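Local structure of uncharacterized protein (Acinetobacter baumannii, 5D66) at residues A[126-130]-A[163-168]; A[175-181]-A[192-198]. The protein is of unknown function but is built from ankyrin repeats, a scaffold that in other proteins commonly mediates protein-protein binding. All coordinates share one frame; numbering follows the deposited sequence. Where two conformers were deposited one is given.

Contact 1 (A[126-130]-A[163-168])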
ATOM      1  N   VAL A 126       9.461   4.096   1.907  1.00  4.90           N
ATOM      2  CA  VAL A 126       8.381   4.260   2.892  1.00  5.04           C
ATOM      3  C   VAL A 126       8.981   4.041   4.285  1.00  4.75           C
ATOM      4  O   VAL A 126       9.729   3.090   4.507  1.00  5.75           O
ATOM      5  CB  VAL A 126       7.233   3.276   2.590  1.00  5.09           C
ATOM      6  CG1 VAL A 126       6.136   3.450   3.640  1.00  5.26           C
ATOM      7  CG2 VAL A 126       6.612   3.535   1.207  1.00  6.08           C
ATOM      8  N   ASN A 127       8.565   4.852   5.249  1.00  4.73           N
ATOM      9  CA  ASN A 127       9.151   4.824   6.590  1.00  5.05           C
ATOM     10  C   ASN A 127       8.747   3.531   7.300  1.00  4.48           C
ATOM     11  O   ASN A 127       7.573   3.395   7.741  1.00  5.20           O
ATOM     12  CB  ASN A 127       8.663   6.039   7.332  1.00  5.08           C
ATOM     13  CG  ASN A 127       9.096   6.088   8.799  1.00  5.44           C
ATOM     14  OD1 ASN A 127       9.840   5.238   9.279  1.00  5.80           O
ATOM     15  ND2 ASN A 127       8.588   7.059   9.505  1.00  7.10           N
ATOM     16  N   VAL A 128       9.682   2.627   7.501  1.00  4.90           N
ATOM     17  CA  VAL A 128       9.390   1.364   8.144  1.00  4.79           C
ATOM     18  C   VAL A 128       8.923   1.538   9.584  1.00  4.91           C
ATOM     19  O   VAL A 128       8.289   0.632  10.152  1.00  5.51           O
ATOM     20  CB  VAL A 128      10.580   0.394   8.074  1.00  5.53           C
ATOM     21  CG1 VAL A 128      10.845  -0.031   6.648  1.00  5.92           C
ATOM     22  CG2 VAL A 128      11.802   0.936   8.742  1.00  6.02           C
ATOM     23  N   ASN A 129       9.269   2.647  10.234  1.00  4.61           N
ATOM     24  CA  ASN A 129       8.918   2.884  11.624  1.00  5.14           C
ATOM     25  C   ASN A 129       7.579   3.649  11.852  1.00  5.28           C
ATOM     26  O   ASN A 129       7.249   3.991  12.965  1.00  6.53           O
ATOM     27  CB  ASN A 129      10.057   3.579  12.363  1.00  5.29           C
ATOM     28  CG  ASN A 129      11.227   2.648  12.582  1.00  5.56           C
ATOM     29  OD1 ASN A 129      11.066   1.441  12.783  1.00  5.98           O
ATOM     30  ND2 ASN A 129      12.430   3.195  12.567  1.00  5.87           N
ATOM     31  N   HIS A 130       6.843   3.881  10.764  1.00  5.48           N
ATOM     32  CA  HIS A 130       5.571   4.567  10.903  1.00  5.46           C
ATOM     33  C   HIS A 130       4.568   3.741  11.705  1.00  5.56           C
ATOM     34  O   HIS A 130       4.448   2.540  11.539  1.00  5.98           O
ATOM     35  CB  HIS A 130       4.963   4.801   9.515  1.00  5.76           C
ATOM     36  CG  HIS A 130       3.735   5.625   9.473  1.00  6.70           C
ATOM     37  ND1 HIS A 130       3.720   6.962   9.167  1.00 11.08           N
ATOM     38  CD2 HIS A 130       2.464   5.245   9.630  1.00  7.17           C
ATOM     39  CE1 HIS A 130       2.458   7.374   9.244  1.00 11.87           C
ATOM     40  NE2 HIS A 130       1.691   6.369   9.594  1.00  9.36           N
ATOM     41  N   GLY A 163      16.131  -1.901   8.599  1.00  5.27           N
ATOM     42  CA  GLY A 163      16.324  -0.982   9.684  1.00  5.63           C
ATOM     43  C   GLY A 163      15.123  -0.655  10.541  1.00  5.03           C
ATOM     44  O   GLY A 163      15.180   0.317  11.251  1.00  6.08           O
ATOM     45  N   ALA A 164      14.072  -1.454  10.455  1.00  4.98           N
ATOM     46  CA  ALA A 164      12.930  -1.231  11.312  1.00  5.27           C
ATOM     47  C   ALA A 164      13.396  -1.444  12.767  1.00  5.37           C
ATOM     48  O   ALA A 164      14.058  -2.416  13.110  1.00  7.35           O
ATOM     49  CB  ALA A 164      11.803  -2.183  11.003  1.00  5.99           C
ATOM     50  N   ASN A 165      12.917  -0.582  13.658  1.00  5.35           N
ATOM     51  CA  ASN A 165      13.238  -0.672  15.062  1.00  6.39           C
ATOM     52  C   ASN A 165      12.487  -1.862  15.653  1.00  6.18           C
ATOM     53  O   ASN A 165      11.265  -1.861  15.674  1.00  7.18           O
ATOM     54  CB  ASN A 165      12.843   0.639  15.734  1.00  6.99           C
ATOM     55  CG  ASN A 165      13.204   0.705  17.190  1.00  7.99           C
ATOM     56  OD1 ASN A 165      13.374  -0.319  17.849  1.00  8.84           O
ATOM     57  ND2 ASN A 165      13.316   1.917  17.726  1.00  9.11           N
ATOM     58  N   PRO A 166      13.179  -2.888  16.153  1.00  6.81           N
ATOM     59  CA  PRO A 166      12.484  -4.056  16.655  1.00  7.84           C
ATOM     60  C   PRO A 166      11.856  -3.881  18.017  1.00  7.95           C
ATOM     61  O   PRO A 166      11.195  -4.787  18.500  1.00 10.42           O
ATOM     62  CB  PRO A 166      13.596  -5.065  16.736  1.00  9.04           C
ATOM     63  CG  PRO A 166      14.827  -4.243  17.114  1.00  8.63           C
ATOM     64  CD  PRO A 166      14.635  -3.010  16.258  1.00  8.39           C
ATOM     65  N   ASN A 167      12.066  -2.708  18.647  1.00  7.65           N
ATOM     66  CA  ASN A 167      11.564  -2.404  19.973  1.00  8.77           C
ATOM     67  C   ASN A 167      10.430  -1.429  20.021  1.00  9.25           C
ATOM     68  O   ASN A 167      10.037  -1.015  21.103  1.00 16.39           O
ATOM     69  CB  ASN A 167      12.751  -1.982  20.868  1.00  9.46           C
ATOM     70  CG  ASN A 167      13.691  -3.169  21.083  1.00 10.35           C
ATOM     71  OD1 ASN A 167      13.220  -4.236  21.417  1.00 14.15           O
ATOM     72  ND2 ASN A 167      14.970  -3.014  20.845  1.00 11.68           N
ATOM     73  N   LEU A 168       9.855  -1.056  18.901  1.00  8.27           N
ATOM     74  CA  LEU A 168       8.642  -0.209  18.879  1.00  8.90           C
ATOM     75  C   LEU A 168       7.452  -1.085  19.177  1.00  7.22           C
ATOM     76  O   LEU A 168       7.083  -1.955  18.392  1.00  7.98           O
ATOM     77  CB  LEU A 168       8.481   0.531  17.549  1.00  9.48           C
ATOM     78  CG  LEU A 168       9.490   1.628  17.302  1.00  9.80           C
ATOM     79  CD1 LEU A 168       9.244   2.228  15.908  1.00 10.79           C
ATOM     80  CD2 LEU A 168       9.556   2.715  18.353  1.00 11.71           C
TER
HETATM   81  O   HOH W   1       9.464  -0.965  13.766  1.00  7.84           O
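The side chain of N129 leaves its backbone with CG anti to the carbonyl carbon (chi1 -71°), and this swings OD1 across to the backbone N of N165. V128 CG2 stands between its backbone N and carbonyl carbon and lies against A164. N165 N donates to N129 OD1 at 2.9 Å. The bond is nearly straight (175°), lies in the carbonyl plane and uses a lone pair. Water 1 gives OD1 a second donor and also donates to N165 O, so the water spans the two loops beside the direct bond. The amides of N129 and N165 are turned 73° apart and do not stack. L168 crosses N129 at about a right angle, with CD1 3.9 Å from N129 CB. On the apolar side V128 CG2 sits 3.5 Å from A164 CA. Each loop carries an Asx turn: N127 OD1 accepts from N129 N, and N165 OD1 accepts from N167 N. G163 ends helix 150-162 in a Schellman motif. The contact thus joins the loop after helix 115-124 to the loop after helix 150-162. V128 also packs on I122, L106 and L159, while A164 packs on L159.

Contact 2 (A[175-181]-A[192-198])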
ATOM      1  N   THR A 175       5.812  -5.665  23.068  1.00  7.98           N
ATOM      2  CA  THR A 175       6.835  -5.533  22.061  1.00  7.53           C
ATOM      3  C   THR A 175       6.670  -6.568  20.937  1.00  6.64           C
ATOM      4  O   THR A 175       6.034  -7.639  21.132  1.00  6.84           O
ATOM      5  CB  THR A 175       8.194  -5.721  22.723  1.00  9.37           C
ATOM      6  OG1 THR A 175       8.289  -7.050  23.192  1.00  9.65           O
ATOM      7  CG2 THR A 175       8.479  -4.659  23.812  1.00 11.93           C
ATOM      8  N   PRO A 176       7.303  -6.328  19.787  1.00  6.64           N
ATOM      9  CA  PRO A 176       7.356  -7.388  18.769  1.00  6.45           C
ATOM     10  C   PRO A 176       7.853  -8.730  19.327  1.00  5.85           C
ATOM     11  O   PRO A 176       7.270  -9.757  18.994  1.00  6.71           O
ATOM     12  CB  PRO A 176       8.321  -6.748  17.756  1.00  7.15           C
ATOM     13  CG  PRO A 176       8.034  -5.284  17.857  1.00  7.61           C
ATOM     14  CD  PRO A 176       7.880  -5.058  19.310  1.00  7.31           C
ATOM     15  N   LEU A 177       8.910  -8.710  20.144  1.00  6.15           N
ATOM     16  CA  LEU A 177       9.445  -9.944  20.709  1.00  7.06           C
ATOM     17  C   LEU A 177       8.402 -10.666  21.544  1.00  7.01           C
ATOM     18  O   LEU A 177       8.236 -11.891  21.418  1.00  7.14           O
ATOM     19  CB  LEU A 177      10.671  -9.615  21.517  1.00  7.73           C
ATOM     20  CG  LEU A 177      11.378 -10.819  22.163  1.00  8.26           C
ATOM     21  CD1 LEU A 177      11.828 -11.796  21.129  1.00  9.93           C
ATOM     22  CD2 LEU A 177      12.533 -10.333  23.013  1.00  9.11           C
ATOM     23  N   GLN A 178       7.718  -9.950  22.419  0.80  6.69           N
ATOM     24  CA  GLN A 178       6.693 -10.585  23.224  0.80  6.94           C
ATOM     25  C   GLN A 178       5.555 -11.137  22.382  0.80  6.68           C
ATOM     26  O   GLN A 178       5.077 -12.236  22.624  0.80  7.41           O
ATOM     27  CB  GLN A 178       6.209  -9.644  24.316  0.80  7.98           C
ATOM     28  CG  GLN A 178       5.300 -10.358  25.327  0.80 10.67           C
ATOM     29  CD  GLN A 178       5.979 -11.597  26.001  0.80 14.50           C
ATOM     30  OE1 GLN A 178       7.031 -11.471  26.637  0.80 19.58           O
ATOM     31  NE2 GLN A 178       5.431 -12.803  25.747  0.80 17.25           N
ATOM     32  N   HIS A 179       5.127 -10.373  21.383  1.00  6.65           N
ATOM     33  CA  HIS A 179       4.119 -10.859  20.470  1.00  6.57           C
ATOM     34  C   HIS A 179       4.512 -12.157  19.796  1.00  6.42           C
ATOM     35  O   HIS A 179       3.689 -13.080  19.641  1.00  7.37           O
ATOM     36  CB  HIS A 179       3.719  -9.805  19.448  1.00  6.40           C
ATOM     37  CG  HIS A 179       2.759  -8.783  19.965  1.00  6.95           C
ATOM     38  ND1 HIS A 179       1.503  -9.123  20.408  1.00  8.88           N
ATOM     39  CD2 HIS A 179       2.845  -7.452  20.062  1.00  7.97           C
ATOM     40  CE1 HIS A 179       0.830  -8.048  20.731  1.00  9.41           C
ATOM     41  NE2 HIS A 179       1.635  -7.025  20.563  1.00  8.22           N
ATOM     42  N   ALA A 180       5.748 -12.244  19.343  1.00  6.40           N
ATOM     43  CA  ALA A 180       6.242 -13.464  18.706  1.00  6.61           C
ATOM     44  C   ALA A 180       6.280 -14.626  19.704  1.00  6.97           C
ATOM     45  O   ALA A 180       5.895 -15.772  19.384  1.00  7.50           O
ATOM     46  CB  ALA A 180       7.594 -13.210  18.121  1.00  7.29           C
ATOM     47  N   ARG A 181       6.766 -14.354  20.903  1.00  7.14           N
ATOM     48  CA  ARG A 181       6.899 -15.398  21.929  1.00  8.14           C
ATOM     49  C   ARG A 181       5.526 -15.935  22.322  1.00  7.38           C
ATOM     50  O   ARG A 181       5.341 -17.135  22.496  1.00  7.95           O
ATOM     51  CB  ARG A 181       7.659 -14.829  23.111  1.00  8.79           C
ATOM     52  CG  ARG A 181       9.143 -14.789  22.936  1.00 10.69           C
ATOM     53  CD  ARG A 181       9.874 -14.087  24.003  1.00 13.77           C
ATOM     54  NE  ARG A 181      11.313 -14.252  23.833  1.00 14.88           N
ATOM     55  CZ  ARG A 181      12.218 -13.594  24.555  1.00 15.51           C
ATOM     56  NH1 ARG A 181      11.846 -12.680  25.464  1.00 17.98           N
ATOM     57  NH2 ARG A 181      13.497 -13.847  24.383  1.00 18.80           N
ATOM     58  N   LEU A 192      14.080 -11.405  15.347  1.00  6.16           N
ATOM     59  CA  LEU A 192      13.960 -10.239  16.212  1.00  6.35           C
ATOM     60  C   LEU A 192      15.158 -10.117  17.160  1.00  6.42           C
ATOM     61  O   LEU A 192      15.729  -9.041  17.365  1.00  7.41           O
ATOM     62  CB  LEU A 192      12.677 -10.296  16.994  1.00  6.32           C
ATOM     63  CG  LEU A 192      11.430  -9.949  16.184  1.00  6.29           C
ATOM     64  CD1 LEU A 192      10.180 -10.331  16.935  1.00  6.39           C
ATOM     65  CD2 LEU A 192      11.367  -8.495  15.857  1.00  7.00           C
ATOM     66  N   LEU A 193      15.518 -11.227  17.813  1.00  7.11           N
ATOM     67  CA  LEU A 193      16.627 -11.215  18.791  1.00  7.77           C
ATOM     68  C   LEU A 193      17.942 -10.792  18.132  1.00  8.01           C
ATOM     69  O   LEU A 193      18.649  -9.974  18.691  1.00  9.32           O
ATOM     70  CB  LEU A 193      16.779 -12.567  19.462  1.00  8.09           C
ATOM     71  CG  LEU A 193      15.675 -12.879  20.487  1.00  8.63           C
ATOM     72  CD1 LEU A 193      15.718 -14.365  20.798  1.00  9.72           C
ATOM     73  CD2 LEU A 193      15.735 -12.019  21.721  1.00  9.64           C
ATOM     74  N   VAL A 194      18.242 -11.286  16.941  1.00  7.79           N
ATOM     75  CA  VAL A 194      19.499 -10.890  16.338  0.60  9.48           C
ATOM     76  C   VAL A 194      19.464  -9.395  15.896  1.00 10.03           C
ATOM     77  O   VAL A 194      20.500  -8.781  15.824  1.00 13.47           O
ATOM     78  CB  VAL A 194      19.984 -11.912  15.232  0.60 10.22           C
ATOM     79  CG1 VAL A 194      20.033 -13.382  15.754  0.60 10.85           C
ATOM     80  CG2 VAL A 194      19.088 -11.864  14.034  0.60  8.78           C
ATOM     81  N   ALA A 195      18.278  -8.828  15.675  1.00  8.60           N
ATOM     82  CA  ALA A 195      18.111  -7.417  15.382  1.00  9.73           C
ATOM     83  C   ALA A 195      18.153  -6.524  16.626  1.00  8.93           C
ATOM     84  O   ALA A 195      17.995  -5.301  16.492  1.00 10.54           O
ATOM     85  CB  ALA A 195      16.769  -7.232  14.657  1.00 10.58           C
ATOM     86  N   GLY A 196      18.333  -7.111  17.803  1.00  9.12           N
ATOM     87  CA  GLY A 196      18.385  -6.327  19.051  1.00 10.01           C
ATOM     88  C   GLY A 196      17.100  -6.200  19.815  1.00  9.79           C
ATOM     89  O   GLY A 196      17.002  -5.334  20.669  1.00 11.23           O
ATOM     90  N   ALA A 197      16.111  -7.020  19.481  1.00  8.08           N
ATOM     91  CA  ALA A 197      14.841  -6.961  20.175  1.00  8.59           C
ATOM     92  C   ALA A 197      15.032  -7.317  21.632  1.00 11.08           C
ATOM     93  O   ALA A 197      15.761  -8.269  21.971  1.00 11.68           O
ATOM     94  CB  ALA A 197      13.863  -7.891  19.578  1.00  8.88           C
ATOM     95  N   LYS A 198      14.305  -6.569  22.463  1.00 14.39           N
ATOM     96  CA  LYS A 198      14.112  -6.815  23.860  1.00 18.71           C
ATOM     97  C   LYS A 198      12.587  -6.894  24.207  1.00 17.76           C
ATOM     98  O   LYS A 198      11.679  -6.434  23.423  1.00 17.74           O
ATOM     99  CB  LYS A 198      14.774  -5.679  24.677  1.00 23.27           C
ATOM    100  CG  LYS A 198      16.230  -5.435  24.295  1.00 29.71           C
ATOM    101  CD  LYS A 198      16.901  -4.434  25.204  1.00 35.93           C
ATOM    102  CE  LYS A 198      18.350  -4.224  24.768  1.00 41.40           C
ATOM    103  NZ  LYS A 198      19.021  -3.148  25.546  1.00 48.50           N
ATOM    104  OXT LYS A 198      12.262  -7.373  25.312  1.00 21.61           O
TER
HETATM  105  O   HOH W   2       9.825  -8.011  25.379  1.00 20.97           O
HETATM  106  O   HOH W   3      10.787  -6.526  20.627  1.00  9.07           O
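The start of helix 176-183 faces the end of helix 186-194 and the C-terminal tail, with the CA atoms of L177 and A197 6.2 Å apart. L177 is the central side chain. Its CG stands anti to the backbone N (chi1 -179°), which sends the two methyls towards the tail and L193. CD2 lies 3.6 Å from K198 C, over the terminal carboxylate carbon, and 3.8 Å from L193 CD2. The L177 and L193 side chains cross at about a right angle. L177 CB meets A197 CB at 4.1 Å. L192 packs on the first turn of helix 176-183: its CD1 touches P176 O and A180 CB, while CD2 packs on P176 CB. L160 of helix 150-162 also packs on L192. R181 is extended from CG to NE, and L177 CD2 sits over one face of its guanidinium, off its centre. NH2 approaches L193 CD2 at 3.9 Å. The main polar partner of R181 is E189, in a salt bridge through NE.

Two waters bridge the polar atoms at this end. Water 2 hydrogen-bonds T175 OG1 and makes a short contact with K198 OXT, in which it appears to donate. Water 3 accepts from L177 N at 2.9 Å and probably donates to K198 O. The two waters link the terminal carboxylate to T175 and L177, and the helix N-terminus would probably favour its negative charge. T175 is the N-cap: OG1 accepts from Q178 N at 3.1 Å. At the other end, G196 leaves helix 186-194 with positive phi, in a Schellman motif that turns the chain back toward L177. An antiparallel helix pair of this kind, here closing the C-terminal end of the stack, is consistent with the ankyrin fold.

Contact 1 and contact 2 follow one another along the chain, and their centres lie 13 Å apart. The loop 163-168 connects them directly. N167 OD1 probably accepts a hydrogen bond from K198 N at 2.8 Å, and N167 ND2 probably donates one to G196 O at 3.1 Å. The same loop packs on the first turn of helix 176-183, with P166 O 3.3 Å from P176 CG. Contact 1 joins the loop after helix 115-124 to the loop after helix 150-162, and the latter leads on to contact 2, at the C-terminal end of that row. Contact 2 is about 25 Å from the chain centre and contact 1 about 16 Å, measured between centres.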